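Local atomic coordinates of penicillin-binding protein activator LpoB (Salmonella enterica subsp. enterica serovar Typhimurium, PDB entry 4Q6V), a protein that probably regulates peptidoglycan synthesis from the outer membrane as the lipoprotein activator on which penicillin-binding protein 1B depends for its function. Residues R34-L39 with S105-A110; Q97-S102 with M118-G123. All coordinates share one frame; numbering follows the deposited sequence.

Contact 1: R34-L39 with S105-A110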
loop_
_atom_site.group_PDB
_atom_site.type_symbol
_atom_site.label_atom_id
_atom_site.label_comp_id
_atom_site.label_asym_id
_atom_site.label_seq_id
_atom_site.Cartn_x
_atom_site.Cartn_y
_atom_site.Cartn_z
ATOM N N ARG A 34 10.353 2.429 -8.583
ATOM C CA ARG A 34 10.532 2.498 -10.019
ATOM C C ARG A 34 11.435 3.675 -10.423
ATOM O O ARG A 34 11.433 4.065 -11.562
ATOM C CB ARG A 34 9.166 2.641 -10.698
ATOM C CG ARG A 34 8.166 1.533 -10.378
ATOM C CD ARG A 34 7.156 1.309 -11.494
ATOM N NE ARG A 34 6.381 2.544 -11.751
ATOM C CZ ARG A 34 6.508 3.368 -12.811
ATOM N NH1 ARG A 34 7.387 3.114 -13.795
ATOM N NH2 ARG A 34 5.748 4.473 -12.908
ATOM N N THR A 35 12.176 4.258 -9.496
ATOM C CA THR A 35 13.100 5.360 -9.794
ATOM C C THR A 35 14.353 4.820 -10.522
ATOM O O THR A 35 14.547 3.585 -10.657
ATOM C CB THR A 35 13.527 6.137 -8.540
ATOM O OG1 THR A 35 14.481 5.341 -7.784
ATOM C CG2 THR A 35 12.343 6.431 -7.637
ATOM N N ASN A 36 15.229 5.768 -10.920
ATOM C CA ASN A 36 16.514 5.379 -11.476
ATOM C C ASN A 36 17.605 4.977 -10.476
ATOM O O ASN A 36 18.746 4.735 -10.840
ATOM C CB ASN A 36 17.019 6.455 -12.411
ATOM C CG ASN A 36 17.405 7.709 -11.662
ATOM O OD1 ASN A 36 16.660 8.146 -10.798
ATOM N ND2 ASN A 36 18.615 8.218 -11.931
ATOM N N GLY A 37 17.274 4.947 -9.196
ATOM C CA GLY A 37 18.231 4.660 -8.145
ATOM C C GLY A 37 17.666 3.712 -7.102
ATOM O O GLY A 37 16.477 3.385 -7.146
ATOM N N SER A 38 18.519 3.273 -6.175
ATOM C CA SER A 38 18.107 2.456 -5.032
ATOM C C SER A 38 17.403 3.251 -3.929
ATOM O O SER A 38 17.838 4.346 -3.559
ATOM C CB SER A 38 19.309 1.752 -4.367
ATOM O OG SER A 38 19.888 0.811 -5.247
ATOM N N LEU A 39 16.318 2.673 -3.411
ATOM C CA LEU A 39 15.538 3.295 -2.342
ATOM C C LEU A 39 15.235 2.214 -1.319
ATOM O O LEU A 39 15.074 1.026 -1.685
ATOM C CB LEU A 39 14.216 3.903 -2.866
ATOM C CG LEU A 39 14.204 5.404 -3.145
ATOM C CD1 LEU A 39 15.335 5.742 -4.102
ATOM C CD2 LEU A 39 12.862 5.882 -3.719
ATOM N N SER A 105 8.356 6.780 -8.392
ATOM C CA SER A 105 8.911 6.798 -9.721
ATOM C C SER A 105 9.589 8.104 -10.102
ATOM O O SER A 105 9.602 9.097 -9.334
ATOM C CB SER A 105 7.810 6.422 -10.713
ATOM O OG SER A 105 6.732 7.370 -10.795
ATOM N N GLY A 106 10.195 8.106 -11.287
ATOM C CA GLY A 106 10.965 9.275 -11.764
ATOM C C GLY A 106 12.403 9.330 -11.228
ATOM O O GLY A 106 13.012 8.296 -11.024
ATOM N N ASN A 107 12.917 10.532 -10.982
ATOM C CA ASN A 107 14.299 10.657 -10.510
ATOM C C ASN A 107 14.508 10.270 -9.057
ATOM O O ASN A 107 13.692 10.593 -8.182
ATOM C CB ASN A 107 14.772 12.083 -10.758
ATOM C CG ASN A 107 16.249 12.244 -10.517
ATOM O OD1 ASN A 107 17.064 11.785 -11.325
ATOM N ND2 ASN A 107 16.616 12.908 -9.427
ATOM N N VAL A 108 15.634 9.618 -8.759
ATOM C CA VAL A 108 15.894 9.110 -7.436
ATOM C C VAL A 108 15.868 10.217 -6.360
ATOM O O VAL A 108 15.408 10.030 -5.234
ATOM C CB VAL A 108 17.216 8.301 -7.417
ATOM C CG1 VAL A 108 18.403 9.213 -7.656
ATOM C CG2 VAL A 108 17.328 7.513 -6.114
ATOM N N ASN A 109 16.339 11.410 -6.722
ATOM C CA ASN A 109 16.393 12.533 -5.779
ATOM C C ASN A 109 15.121 13.398 -5.761
ATOM O O ASN A 109 15.021 14.351 -4.981
ATOM C CB ASN A 109 17.597 13.422 -6.047
ATOM C CG ASN A 109 18.892 12.730 -5.705
ATOM O OD1 ASN A 109 18.941 11.826 -4.859
ATOM N ND2 ASN A 109 19.957 13.113 -6.422
ATOM N N ALA A 110 14.137 13.044 -6.577
ATOM C CA ALA A 110 12.904 13.786 -6.668
ATOM C C ALA A 110 11.674 12.933 -7.039
ATOM O O ALA A 110 10.950 13.265 -7.956
ATOM C CB ALA A 110 13.097 14.925 -7.642
#
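Asn36 reaches across to the turn at Val108 and makes the main polar link between 34-39 and 105-110. Its OD1 accepts the backbone N-H of Val108 at 2.7 Å, with the donor N nearly in line with the C=O bond (163°), although the hydrogen bond is bent at the hydrogen. The carbonyl oxygen also rests against the isopropyl group, 3.4 Å from Val108 CB, and the two side chains cross at about a right angle. A second, weak bond runs from Asn36 N to Gly106 O. That same carbonyl receives a C-H...O contact from Thr35, whose CA lies 3.2 Å from Gly106 O. Val108 CG2, anti to the backbone N, fits over the glycine next door, 3.6 Å from Gly37 CA; a side chain there would collide with it. CG2 also presses tightly on Leu39 CD1 (3.3 Å), and Tyr1 touches both of these apolar side chains. Farther back, Ser105 CB lies over one face of the Arg34 guanidinium, toward its rim, with NH2 at 3.6 Å.

Here the neighbouring parallel strands 25-35 and 98-106 of the mixed sheet are running out, and side chains and loops take over from regular strand pairing on the surface of the C-terminal domain.

The second shell shapes both loops. Thr35 OG1, placed between its own backbone N and carbonyl carbon (chi1 74°), accepts Gly37 N at 3.2 Å in an ST turn, and it is also hydrogen-bonded to Asn33 OD1. Asn33 ND2 in turn binds Gly37 O. Gly106 adopts backbone angles that favour glycine, and beyond it Asn107 to Ala110 form a type I beta turn, closed by Ala110 N bonding to Asn107 O, which carries Val108 at its second position.

Contact 2: Q97-S102 with M118-G123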
loop_
_atom_site.group_PDB
_atom_site.type_symbol
_atom_site.label_atom_id
_atom_site.label_comp_id
_atom_site.label_asym_id
_atom_site.label_seq_id
_atom_site.Cartn_x
_atom_site.Cartn_y
_atom_site.Cartn_z
ATOM N N GLN A 97 -10.576 -6.050 3.245
ATOM C CA GLN A 97 -11.597 -5.380 2.426
ATOM C C GLN A 97 -10.970 -4.530 1.312
ATOM O O GLN A 97 -11.560 -4.368 0.228
ATOM C CB GLN A 97 -12.479 -4.531 3.341
ATOM C CG GLN A 97 -13.670 -3.861 2.640
ATOM C CD GLN A 97 -14.554 -3.059 3.605
ATOM O OE1 GLN A 97 -14.374 -3.096 4.836
ATOM N NE2 GLN A 97 -15.525 -2.354 3.056
ATOM N N TYR A 98 -9.780 -3.988 1.563
ATOM C CA TYR A 98 -9.058 -3.164 0.641
ATOM C C TYR A 98 -7.629 -3.613 0.430
ATOM O O TYR A 98 -7.000 -4.214 1.312
ATOM C CB TYR A 98 -9.044 -1.709 1.127
ATOM C CG TYR A 98 -10.379 -1.086 1.459
ATOM C CD1 TYR A 98 -11.209 -0.580 0.462
ATOM C CD2 TYR A 98 -10.803 -0.985 2.762
ATOM C CE1 TYR A 98 -12.427 0.006 0.774
ATOM C CE2 TYR A 98 -12.014 -0.417 3.084
ATOM C CZ TYR A 98 -12.820 0.087 2.098
ATOM O OH TYR A 98 -14.027 0.650 2.454
ATOM N N VAL A 99 -7.123 -3.318 -0.774
ATOM C CA VAL A 99 -5.697 -3.391 -1.035
ATOM C C VAL A 99 -5.157 -2.038 -1.435
ATOM O O VAL A 99 -5.725 -1.347 -2.323
ATOM C CB VAL A 99 -5.361 -4.449 -2.117
ATOM C CG1 VAL A 99 -3.946 -4.306 -2.578
ATOM C CG2 VAL A 99 -5.566 -5.842 -1.592
ATOM N N LEU A 100 -4.052 -1.648 -0.813
ATOM C CA LEU A 100 -3.388 -0.393 -1.172
ATOM C C LEU A 100 -2.091 -0.624 -1.934
ATOM O O LEU A 100 -1.147 -1.239 -1.388
ATOM C CB LEU A 100 -3.192 0.494 0.061
ATOM C CG LEU A 100 -2.547 1.859 -0.195
ATOM C CD1 LEU A 100 -3.394 2.725 -1.073
ATOM C CD2 LEU A 100 -2.368 2.548 1.148
ATOM N N TYR A 101 -2.071 -0.161 -3.180
ATOM C CA TYR A 101 -0.837 -0.138 -3.927
ATOM C C TYR A 101 -0.171 1.222 -3.855
ATOM O O TYR A 101 -0.876 2.220 -3.885
ATOM C CB TYR A 101 -1.083 -0.540 -5.365
ATOM C CG TYR A 101 -1.856 -1.825 -5.576
ATOM C CD1 TYR A 101 -1.209 -3.056 -5.628
ATOM C CD2 TYR A 101 -3.231 -1.784 -5.819
ATOM C CE1 TYR A 101 -1.904 -4.234 -5.866
ATOM C CE2 TYR A 101 -3.941 -2.956 -6.082
ATOM C CZ TYR A 101 -3.270 -4.159 -6.108
ATOM O OH TYR A 101 -3.987 -5.322 -6.321
ATOM N N SER A 102 1.155 1.250 -3.796
ATOM C CA SER A 102 1.938 2.474 -3.903
ATOM C C SER A 102 3.309 2.255 -4.563
ATOM O O SER A 102 3.893 1.146 -4.522
ATOM C CB SER A 102 2.043 3.129 -2.509
ATOM O OG SER A 102 2.724 2.296 -1.632
HETATM N N MSE A 118 -7.747 -0.418 -3.883
HETATM C CA MSE A 118 -8.585 -1.393 -4.572
HETATM C C MSE A 118 -9.567 -2.004 -3.615
HETATM O O MSE A 118 -9.215 -2.556 -2.571
HETATM C CB MSE A 118 -7.700 -2.444 -5.267
HETATM C CG MSE A 118 -8.533 -3.540 -5.854
HETATM SE SE MSE A 118 -7.485 -4.704 -7.015
HETATM C CE MSE A 118 -6.823 -5.869 -5.579
ATOM N N LEU A 119 -10.847 -1.940 -3.947
ATOM C CA LEU A 119 -11.887 -2.753 -3.268
ATOM C C LEU A 119 -11.770 -4.227 -3.618
ATOM O O LEU A 119 -11.876 -4.590 -4.795
ATOM C CB LEU A 119 -13.276 -2.241 -3.632
ATOM C CG LEU A 119 -14.471 -2.761 -2.809
ATOM C CD1 LEU A 119 -14.446 -2.170 -1.392
ATOM C CD2 LEU A 119 -15.787 -2.413 -3.517
ATOM N N VAL A 120 -11.518 -5.067 -2.605
ATOM C CA VAL A 120 -11.240 -6.475 -2.836
ATOM C C VAL A 120 -12.423 -7.201 -3.470
ATOM O O VAL A 120 -12.300 -7.878 -4.487
ATOM C CB VAL A 120 -10.775 -7.206 -1.531
ATOM C CG1 VAL A 120 -10.732 -8.706 -1.712
ATOM C CG2 VAL A 120 -9.407 -6.685 -1.117
ATOM N N GLN A 121 -13.584 -6.997 -2.871
ATOM C CA GLN A 121 -14.820 -7.595 -3.349
ATOM C C GLN A 121 -14.958 -7.623 -4.866
ATOM O O GLN A 121 -15.318 -8.644 -5.445
ATOM C CB GLN A 121 -16.011 -6.892 -2.690
ATOM C CG GLN A 121 -17.365 -7.369 -3.192
ATOM C CD GLN A 121 -17.806 -8.622 -2.502
ATOM O OE1 GLN A 121 -18.818 -8.602 -1.799
ATOM N NE2 GLN A 121 -17.045 -9.702 -2.688
ATOM N N THR A 122 -14.665 -6.509 -5.518
ATOM C CA THR A 122 -15.004 -6.308 -6.914
ATOM C C THR A 122 -13.793 -6.100 -7.818
ATOM O O THR A 122 -13.884 -6.210 -9.033
ATOM C CB THR A 122 -15.914 -5.088 -7.089
ATOM O OG1 THR A 122 -15.227 -3.884 -6.709
ATOM C CG2 THR A 122 -17.144 -5.281 -6.215
ATOM N N GLY A 123 -12.663 -5.744 -7.241
ATOM C CA GLY A 123 -11.475 -5.474 -8.001
ATOM C C GLY A 123 -11.330 -4.055 -8.499
ATOM O O GLY A 123 -10.309 -3.730 -9.143
HETATM O O HOH W 1 -14.157 -5.563 -0.453
#
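Met118, present as selenomethionine, faces Val99 and Tyr101, and its side chain can be followed outward. CB sits 3.9 Å from Tyr101 CE2, at the edge of the ring. CG lies anti to the backbone N (chi1 174°), and the side chain runs alongside that of Val99, both pointing the same way. SE comes to the ring edge, 5.3 Å from the Tyr101 centroid, in a Met-aromatic contact. The bend at chi3 (85°) sets CE 4.0 Å from Val99 CB and close to Tyr101 OH, a buried hydroxyl with no polar partner in the model. A long, flexible methionine suits a place between a beta-branched valine and a tyrosine ring edge; Ile88 and Ala91 of helix 84-94 touch this same face. On the other face Leu119 CD1 meets Tyr98 CE1 at 3.7 Å, while Tyr98 OH bonds to Gly19 O and Thr21 N.

The backbones are joined by Met118 N to Val99 O (2.7 Å, nearly straight) and Val99 N to Met118 O. Gln97 O takes Val120 N at 2.9 Å and also a water that bridges to Gln121 N. Val99-Met118 is thus a hydrogen-bonded pair and Tyr98-Leu119 a non-hydrogen-bonded pair, the ladder characteristic of an antiparallel beta hairpin, here 98-106 with 112-119.

The two contacts have centres about 26 Å apart, on opposite sides of the chain's centre, and strand 98-106 connects them. Contact 2 uses its beginning, against the antiparallel neighbour 112-119; contact 1 uses its far end, against the parallel neighbour 25-35. Along the chain the segments alternate: 34-39, 97-102, 105-110, then 118-123. Helices 41-54, 63-72 and 84-94 lie in the long connection from 34-39 to 97-102, whereas 105-110 leads through the hairpin to 118-123. Strand 98-106 stands at the middle of the five-stranded mixed sheet, where its parallel and antiparallel parts meet, and it ties both into one C-terminal domain.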